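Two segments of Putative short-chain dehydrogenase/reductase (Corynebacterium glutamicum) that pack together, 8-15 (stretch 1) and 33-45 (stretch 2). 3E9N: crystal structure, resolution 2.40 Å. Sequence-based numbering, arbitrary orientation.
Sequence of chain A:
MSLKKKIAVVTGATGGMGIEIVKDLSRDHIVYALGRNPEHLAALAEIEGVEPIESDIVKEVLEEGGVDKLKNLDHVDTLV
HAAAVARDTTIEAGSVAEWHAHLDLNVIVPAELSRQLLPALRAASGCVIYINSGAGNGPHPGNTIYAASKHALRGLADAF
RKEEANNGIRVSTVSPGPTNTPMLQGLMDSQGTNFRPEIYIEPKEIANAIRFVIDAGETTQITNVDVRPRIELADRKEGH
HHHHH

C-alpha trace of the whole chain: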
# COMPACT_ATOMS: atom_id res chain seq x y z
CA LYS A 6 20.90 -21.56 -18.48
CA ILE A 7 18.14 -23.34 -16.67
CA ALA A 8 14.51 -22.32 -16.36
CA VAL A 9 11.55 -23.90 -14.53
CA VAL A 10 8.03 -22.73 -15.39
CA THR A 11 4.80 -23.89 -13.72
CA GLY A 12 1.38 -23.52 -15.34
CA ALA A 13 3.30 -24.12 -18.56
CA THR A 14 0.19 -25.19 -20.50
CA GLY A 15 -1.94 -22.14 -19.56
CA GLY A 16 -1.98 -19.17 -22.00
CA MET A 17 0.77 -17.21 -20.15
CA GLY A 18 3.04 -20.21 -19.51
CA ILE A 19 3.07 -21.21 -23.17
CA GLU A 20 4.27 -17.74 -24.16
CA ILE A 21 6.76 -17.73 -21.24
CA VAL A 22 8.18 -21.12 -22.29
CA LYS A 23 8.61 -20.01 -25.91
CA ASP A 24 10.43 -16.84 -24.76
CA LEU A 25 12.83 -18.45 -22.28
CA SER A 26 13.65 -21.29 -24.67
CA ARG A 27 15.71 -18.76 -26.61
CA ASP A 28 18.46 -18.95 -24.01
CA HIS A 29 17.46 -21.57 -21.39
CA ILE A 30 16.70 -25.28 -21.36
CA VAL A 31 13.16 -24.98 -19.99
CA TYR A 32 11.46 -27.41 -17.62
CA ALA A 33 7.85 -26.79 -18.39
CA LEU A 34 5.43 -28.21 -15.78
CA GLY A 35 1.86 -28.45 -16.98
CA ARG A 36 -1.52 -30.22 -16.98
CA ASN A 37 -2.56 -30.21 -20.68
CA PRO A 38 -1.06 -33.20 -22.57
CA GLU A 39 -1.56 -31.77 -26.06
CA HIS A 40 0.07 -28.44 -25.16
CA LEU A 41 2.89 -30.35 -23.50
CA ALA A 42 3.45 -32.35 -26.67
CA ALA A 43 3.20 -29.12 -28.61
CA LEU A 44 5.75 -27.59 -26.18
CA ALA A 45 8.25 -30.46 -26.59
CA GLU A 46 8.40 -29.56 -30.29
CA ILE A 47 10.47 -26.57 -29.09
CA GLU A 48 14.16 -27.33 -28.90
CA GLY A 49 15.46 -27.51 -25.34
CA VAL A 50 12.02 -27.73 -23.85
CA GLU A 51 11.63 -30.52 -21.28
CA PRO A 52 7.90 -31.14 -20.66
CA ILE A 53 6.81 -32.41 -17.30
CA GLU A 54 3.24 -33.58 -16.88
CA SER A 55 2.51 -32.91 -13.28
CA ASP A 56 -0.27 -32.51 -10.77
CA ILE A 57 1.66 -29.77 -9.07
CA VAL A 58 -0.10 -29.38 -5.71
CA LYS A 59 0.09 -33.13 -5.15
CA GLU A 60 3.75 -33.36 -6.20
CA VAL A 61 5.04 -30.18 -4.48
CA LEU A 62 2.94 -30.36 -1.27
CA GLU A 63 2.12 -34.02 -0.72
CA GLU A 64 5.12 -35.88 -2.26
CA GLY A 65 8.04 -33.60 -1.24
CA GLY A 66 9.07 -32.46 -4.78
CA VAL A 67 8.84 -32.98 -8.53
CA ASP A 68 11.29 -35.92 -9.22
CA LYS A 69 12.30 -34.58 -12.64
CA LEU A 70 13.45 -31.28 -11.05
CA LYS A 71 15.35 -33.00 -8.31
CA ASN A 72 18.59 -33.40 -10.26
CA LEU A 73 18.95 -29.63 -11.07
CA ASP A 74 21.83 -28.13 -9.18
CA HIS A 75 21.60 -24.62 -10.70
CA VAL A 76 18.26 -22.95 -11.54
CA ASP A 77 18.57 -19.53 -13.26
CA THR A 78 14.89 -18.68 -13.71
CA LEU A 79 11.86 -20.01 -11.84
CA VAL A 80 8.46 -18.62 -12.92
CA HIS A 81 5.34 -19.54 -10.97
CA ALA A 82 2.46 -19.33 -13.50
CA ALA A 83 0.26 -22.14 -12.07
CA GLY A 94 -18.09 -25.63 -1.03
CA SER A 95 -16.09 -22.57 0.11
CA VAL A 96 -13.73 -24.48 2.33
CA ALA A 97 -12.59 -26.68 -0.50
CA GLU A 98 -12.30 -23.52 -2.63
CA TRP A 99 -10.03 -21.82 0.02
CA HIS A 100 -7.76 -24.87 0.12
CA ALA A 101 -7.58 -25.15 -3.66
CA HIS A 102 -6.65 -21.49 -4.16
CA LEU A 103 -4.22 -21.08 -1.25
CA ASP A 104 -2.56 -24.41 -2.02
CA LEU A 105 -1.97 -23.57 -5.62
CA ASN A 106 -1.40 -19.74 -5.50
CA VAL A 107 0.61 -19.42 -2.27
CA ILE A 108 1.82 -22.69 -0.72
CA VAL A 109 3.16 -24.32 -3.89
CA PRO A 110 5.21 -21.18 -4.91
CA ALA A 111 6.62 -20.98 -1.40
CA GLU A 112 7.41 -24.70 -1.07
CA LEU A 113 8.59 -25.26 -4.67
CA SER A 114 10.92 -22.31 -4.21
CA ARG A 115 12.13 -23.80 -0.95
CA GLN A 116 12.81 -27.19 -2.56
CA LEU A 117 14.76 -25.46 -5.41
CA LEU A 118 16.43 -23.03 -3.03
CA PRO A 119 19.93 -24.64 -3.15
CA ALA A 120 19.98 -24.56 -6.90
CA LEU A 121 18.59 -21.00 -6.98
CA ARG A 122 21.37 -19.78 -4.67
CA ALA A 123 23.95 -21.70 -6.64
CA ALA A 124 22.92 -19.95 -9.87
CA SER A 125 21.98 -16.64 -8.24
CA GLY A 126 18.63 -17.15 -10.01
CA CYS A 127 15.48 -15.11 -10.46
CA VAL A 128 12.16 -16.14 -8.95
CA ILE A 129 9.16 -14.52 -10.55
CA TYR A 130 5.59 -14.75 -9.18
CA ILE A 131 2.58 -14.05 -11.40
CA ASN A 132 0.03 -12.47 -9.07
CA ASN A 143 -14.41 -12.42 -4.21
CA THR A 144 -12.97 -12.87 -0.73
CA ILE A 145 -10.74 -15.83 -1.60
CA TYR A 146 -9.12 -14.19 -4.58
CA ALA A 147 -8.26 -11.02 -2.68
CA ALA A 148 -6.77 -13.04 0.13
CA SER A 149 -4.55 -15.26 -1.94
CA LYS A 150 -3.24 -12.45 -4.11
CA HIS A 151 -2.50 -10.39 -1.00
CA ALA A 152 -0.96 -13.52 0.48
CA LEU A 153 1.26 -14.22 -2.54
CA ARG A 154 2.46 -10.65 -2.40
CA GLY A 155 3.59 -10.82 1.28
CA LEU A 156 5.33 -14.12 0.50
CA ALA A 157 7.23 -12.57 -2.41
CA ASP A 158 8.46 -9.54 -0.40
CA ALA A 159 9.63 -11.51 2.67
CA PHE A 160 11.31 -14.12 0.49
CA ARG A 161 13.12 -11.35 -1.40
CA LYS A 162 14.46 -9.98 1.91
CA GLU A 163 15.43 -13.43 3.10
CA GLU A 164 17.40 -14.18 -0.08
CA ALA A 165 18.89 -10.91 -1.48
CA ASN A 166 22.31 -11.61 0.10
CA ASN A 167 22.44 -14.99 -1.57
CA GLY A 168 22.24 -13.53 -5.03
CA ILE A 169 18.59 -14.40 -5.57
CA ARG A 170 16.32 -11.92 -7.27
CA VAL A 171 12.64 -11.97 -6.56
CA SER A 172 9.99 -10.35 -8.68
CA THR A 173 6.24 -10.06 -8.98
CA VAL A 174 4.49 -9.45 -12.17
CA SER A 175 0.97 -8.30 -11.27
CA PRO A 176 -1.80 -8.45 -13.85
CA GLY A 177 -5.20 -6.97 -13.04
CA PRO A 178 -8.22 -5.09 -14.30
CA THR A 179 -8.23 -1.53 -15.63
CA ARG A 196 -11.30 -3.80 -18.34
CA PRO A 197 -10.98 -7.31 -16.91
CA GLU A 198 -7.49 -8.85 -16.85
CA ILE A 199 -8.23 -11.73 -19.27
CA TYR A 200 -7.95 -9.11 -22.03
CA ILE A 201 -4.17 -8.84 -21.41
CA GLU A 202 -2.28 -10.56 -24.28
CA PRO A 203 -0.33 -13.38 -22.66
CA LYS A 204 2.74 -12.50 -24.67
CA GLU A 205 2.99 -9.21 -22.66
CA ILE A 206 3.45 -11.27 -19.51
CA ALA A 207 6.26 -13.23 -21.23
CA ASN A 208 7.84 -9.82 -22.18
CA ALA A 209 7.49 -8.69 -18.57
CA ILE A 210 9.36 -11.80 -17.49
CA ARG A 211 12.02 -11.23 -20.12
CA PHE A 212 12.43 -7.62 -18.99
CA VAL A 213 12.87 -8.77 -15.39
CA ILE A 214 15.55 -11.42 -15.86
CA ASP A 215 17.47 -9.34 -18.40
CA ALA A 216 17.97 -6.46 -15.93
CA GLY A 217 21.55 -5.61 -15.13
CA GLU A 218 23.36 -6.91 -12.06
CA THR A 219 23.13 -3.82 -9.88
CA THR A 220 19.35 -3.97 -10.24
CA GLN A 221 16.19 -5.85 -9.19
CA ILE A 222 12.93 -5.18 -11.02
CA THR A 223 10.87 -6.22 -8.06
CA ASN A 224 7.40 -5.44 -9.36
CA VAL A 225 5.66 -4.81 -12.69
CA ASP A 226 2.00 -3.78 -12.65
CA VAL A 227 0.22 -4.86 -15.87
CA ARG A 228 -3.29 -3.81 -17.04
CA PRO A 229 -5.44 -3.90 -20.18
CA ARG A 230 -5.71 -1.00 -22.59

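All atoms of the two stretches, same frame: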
# COMPACT_ATOMS: atom_id res chain seq x y z
N ALA A 8 15.77 -22.94 -16.70
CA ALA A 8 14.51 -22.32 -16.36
C ALA A 8 13.52 -23.38 -15.93
O ALA A 8 13.47 -24.48 -16.51
CB ALA A 8 13.93 -21.59 -17.59
N VAL A 9 12.71 -23.06 -14.91
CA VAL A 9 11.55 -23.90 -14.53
C VAL A 9 10.28 -23.02 -14.54
O VAL A 9 10.24 -21.95 -13.94
CB VAL A 9 11.72 -24.45 -13.09
CG1 VAL A 9 10.45 -25.21 -12.64
CG2 VAL A 9 12.93 -25.32 -13.00
N VAL A 10 9.25 -23.50 -15.22
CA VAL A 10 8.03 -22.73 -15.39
C VAL A 10 6.84 -23.62 -15.08
O VAL A 10 6.64 -24.64 -15.77
CB VAL A 10 7.88 -22.26 -16.86
CG1 VAL A 10 6.54 -21.57 -17.07
CG2 VAL A 10 9.06 -21.39 -17.30
N THR A 11 6.06 -23.24 -14.05
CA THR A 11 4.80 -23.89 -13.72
C THR A 11 3.63 -23.26 -14.48
O THR A 11 3.72 -22.15 -15.02
CB THR A 11 4.50 -23.90 -12.19
OG1 THR A 11 4.31 -22.57 -11.69
CG2 THR A 11 5.62 -24.60 -11.40
N GLY A 12 2.53 -24.00 -14.58
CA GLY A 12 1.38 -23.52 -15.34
C GLY A 12 1.78 -23.40 -16.80
O GLY A 12 1.24 -22.54 -17.54
N ALA A 13 2.70 -24.25 -17.23
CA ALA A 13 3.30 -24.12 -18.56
C ALA A 13 2.34 -24.34 -19.72
O ALA A 13 2.68 -24.00 -20.88
CB ALA A 13 4.50 -25.05 -18.70
N THR A 14 1.17 -24.95 -19.45
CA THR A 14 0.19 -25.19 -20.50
C THR A 14 -0.98 -24.17 -20.54
O THR A 14 -1.81 -24.16 -21.51
CB THR A 14 -0.27 -26.71 -20.60
OG1 THR A 14 -1.05 -27.10 -19.46
CG2 THR A 14 0.94 -27.66 -20.75
N GLY A 15 -1.03 -23.29 -19.53
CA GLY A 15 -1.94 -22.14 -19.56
C GLY A 15 -1.49 -21.18 -20.64
O GLY A 15 -0.41 -21.34 -21.18
N ALA A 33 9.18 -27.30 -18.31
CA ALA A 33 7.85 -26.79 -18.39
C ALA A 33 6.81 -27.73 -17.74
O ALA A 33 6.36 -28.72 -18.37
CB ALA A 33 7.51 -26.57 -19.85
N LEU A 34 6.42 -27.42 -16.51
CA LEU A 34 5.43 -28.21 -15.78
C LEU A 34 4.00 -27.80 -16.08
O LEU A 34 3.61 -26.63 -15.90
CB LEU A 34 5.65 -28.11 -14.27
CG LEU A 34 6.85 -28.84 -13.68
CD1 LEU A 34 8.08 -28.06 -14.11
CD2 LEU A 34 6.74 -28.92 -12.15
N GLY A 35 3.20 -28.77 -16.49
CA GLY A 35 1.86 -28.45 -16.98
C GLY A 35 0.89 -29.61 -16.89
O GLY A 35 1.29 -30.75 -16.61
N ARG A 36 -0.38 -29.30 -17.14
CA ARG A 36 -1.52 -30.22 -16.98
C ARG A 36 -2.05 -30.73 -18.34
O ARG A 36 -2.44 -31.90 -18.49
CB ARG A 36 -2.65 -29.49 -16.24
N ASN A 37 -2.05 -29.84 -19.35
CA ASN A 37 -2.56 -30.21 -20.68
C ASN A 37 -1.59 -30.99 -21.60
O ASN A 37 -0.55 -30.48 -22.04
CB ASN A 37 -3.14 -29.00 -21.42
CG ASN A 37 -3.94 -29.41 -22.64
OD1 ASN A 37 -3.39 -29.90 -23.62
ND2 ASN A 37 -5.25 -29.20 -22.59
N PRO A 38 -1.96 -32.24 -21.90
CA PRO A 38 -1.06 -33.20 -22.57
C PRO A 38 -0.79 -32.84 -24.03
O PRO A 38 0.30 -33.10 -24.53
CB PRO A 38 -1.81 -34.54 -22.46
CG PRO A 38 -2.80 -34.31 -21.29
CD PRO A 38 -3.20 -32.87 -21.40
N GLU A 39 -1.76 -32.22 -24.69
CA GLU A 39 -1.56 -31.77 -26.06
C GLU A 39 -0.64 -30.53 -26.12
O GLU A 39 0.16 -30.38 -27.07
CB GLU A 39 -2.91 -31.51 -26.77
N HIS A 40 -0.74 -29.66 -25.11
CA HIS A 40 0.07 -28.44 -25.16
C HIS A 40 1.49 -28.83 -24.84
O HIS A 40 2.44 -28.25 -25.39
CB HIS A 40 -0.41 -27.37 -24.17
CG HIS A 40 -1.66 -26.68 -24.60
ND1 HIS A 40 -1.82 -26.14 -25.86
CD2 HIS A 40 -2.81 -26.42 -23.94
CE1 HIS A 40 -3.01 -25.58 -25.95
NE2 HIS A 40 -3.64 -25.74 -24.79
N LEU A 41 1.60 -29.83 -23.96
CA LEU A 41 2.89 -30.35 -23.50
C LEU A 41 3.63 -30.98 -24.66
O LEU A 41 4.81 -30.70 -24.88
CB LEU A 41 2.69 -31.35 -22.36
CG LEU A 41 2.41 -30.79 -20.95
CD1 LEU A 41 2.36 -31.91 -19.91
CD2 LEU A 41 3.45 -29.72 -20.54
N ALA A 42 2.90 -31.78 -25.44
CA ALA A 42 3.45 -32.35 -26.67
C ALA A 42 3.82 -31.20 -27.58
O ALA A 42 4.94 -31.13 -28.09
CB ALA A 42 2.43 -33.26 -27.35
N ALA A 43 2.88 -30.29 -27.78
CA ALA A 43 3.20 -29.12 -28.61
C ALA A 43 4.47 -28.41 -28.10
O ALA A 43 5.36 -28.06 -28.88
CB ALA A 43 1.99 -28.15 -28.69
N LEU A 44 4.57 -28.23 -26.78
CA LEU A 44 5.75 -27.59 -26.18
C LEU A 44 7.06 -28.34 -26.43
O LEU A 44 8.08 -27.71 -26.74
CB LEU A 44 5.56 -27.36 -24.67
CG LEU A 44 4.60 -26.25 -24.19
CD1 LEU A 44 4.38 -26.37 -22.71
CD2 LEU A 44 5.14 -24.87 -24.49
N ALA A 45 7.04 -29.67 -26.32
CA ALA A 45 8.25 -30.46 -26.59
C ALA A 45 8.71 -30.38 -28.05
O ALA A 45 9.80 -30.86 -28.37
CB ALA A 45 8.07 -31.94 -26.17

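Two neighbouring parallel strands, the loops that follow them and one side of a helix form this contact, which buries 462 Å² counted over both sides. Strand 8-11 and strand 33-35 run in nearly the same direction, 14° apart. Three residues cover most of the surface: Thr14, Leu34 and Ala13.

Leu34 ties the strands together through its backbone. Its N donates a hydrogen bond to Val10 O at 2.9 Å. Its O accepts one from Ala13 N, also at 2.9 Å and nearly straight. The second bond comes from an amide in the turn and fastens the turn to the neighbouring strand. Gly12 N is also near, 3.1 Å from Leu34 O, but its angle is too poor for a hydrogen bond. Val10 and Ala33 form a parallel bridge, and their side chains lie on the same face of the sheet. Val10 O also receives a CA-H...O contact from Ala33 CA at 3.6 Å. The Leu34 side chain points sideways, and its CD1 packs against Val9 CG1 at 4.0 Å. Both residues are buried, a setting that suits their branched apolar side chains.

Ala13 sits in the type I turn from Gly12 to Gly15. The turn is closed by a hydrogen bond from Gly15 N to Gly12 O at 3.1 Å. Gly12 has positive phi, which favours glycine. Ala13 points toward stretch 2, where its CB meets Ala33 CB at 3.6 Å and Leu44 CD1 at 4.2 Å. These short side chains allow a close approach between turn and strand. Leu44 extends from the helix to help cover this buried apolar site.

Thr14 covers the most surface, 128 Å², and uses both polar and apolar atoms. With chi1 in the p well, its OG1 accepts hydrogen bonds from two successive backbone amides: Asn37 N at 2.9 Å and Arg36 N at 3.3 Å. The hydroxyl thus holds the loop between strand and helix. The methyl group, CG2, lies 3.3 Å from Leu41 CD2 and 4.0 Å from Gly35 CA. Gly35 leaves room for it: a CB there would fall 2.5 Å from Thr14 CG2, a clash. Thr14 CB also approaches His40 CB at 3.6 Å.

Asn37 joins this anchor to the helix. While its N bonds to Thr14, its side chain caps the helix start. Asn37 OD1 accepts from His40 N at 3.0 Å and, weakly, from Glu39 N at 3.0 Å. Pro38 follows in the first turn of the helix, where its lack of an amide hydrogen costs no helical bond. The side chain of Arg36 is not modelled beyond CB, so its contribution here is seen through its backbone amide.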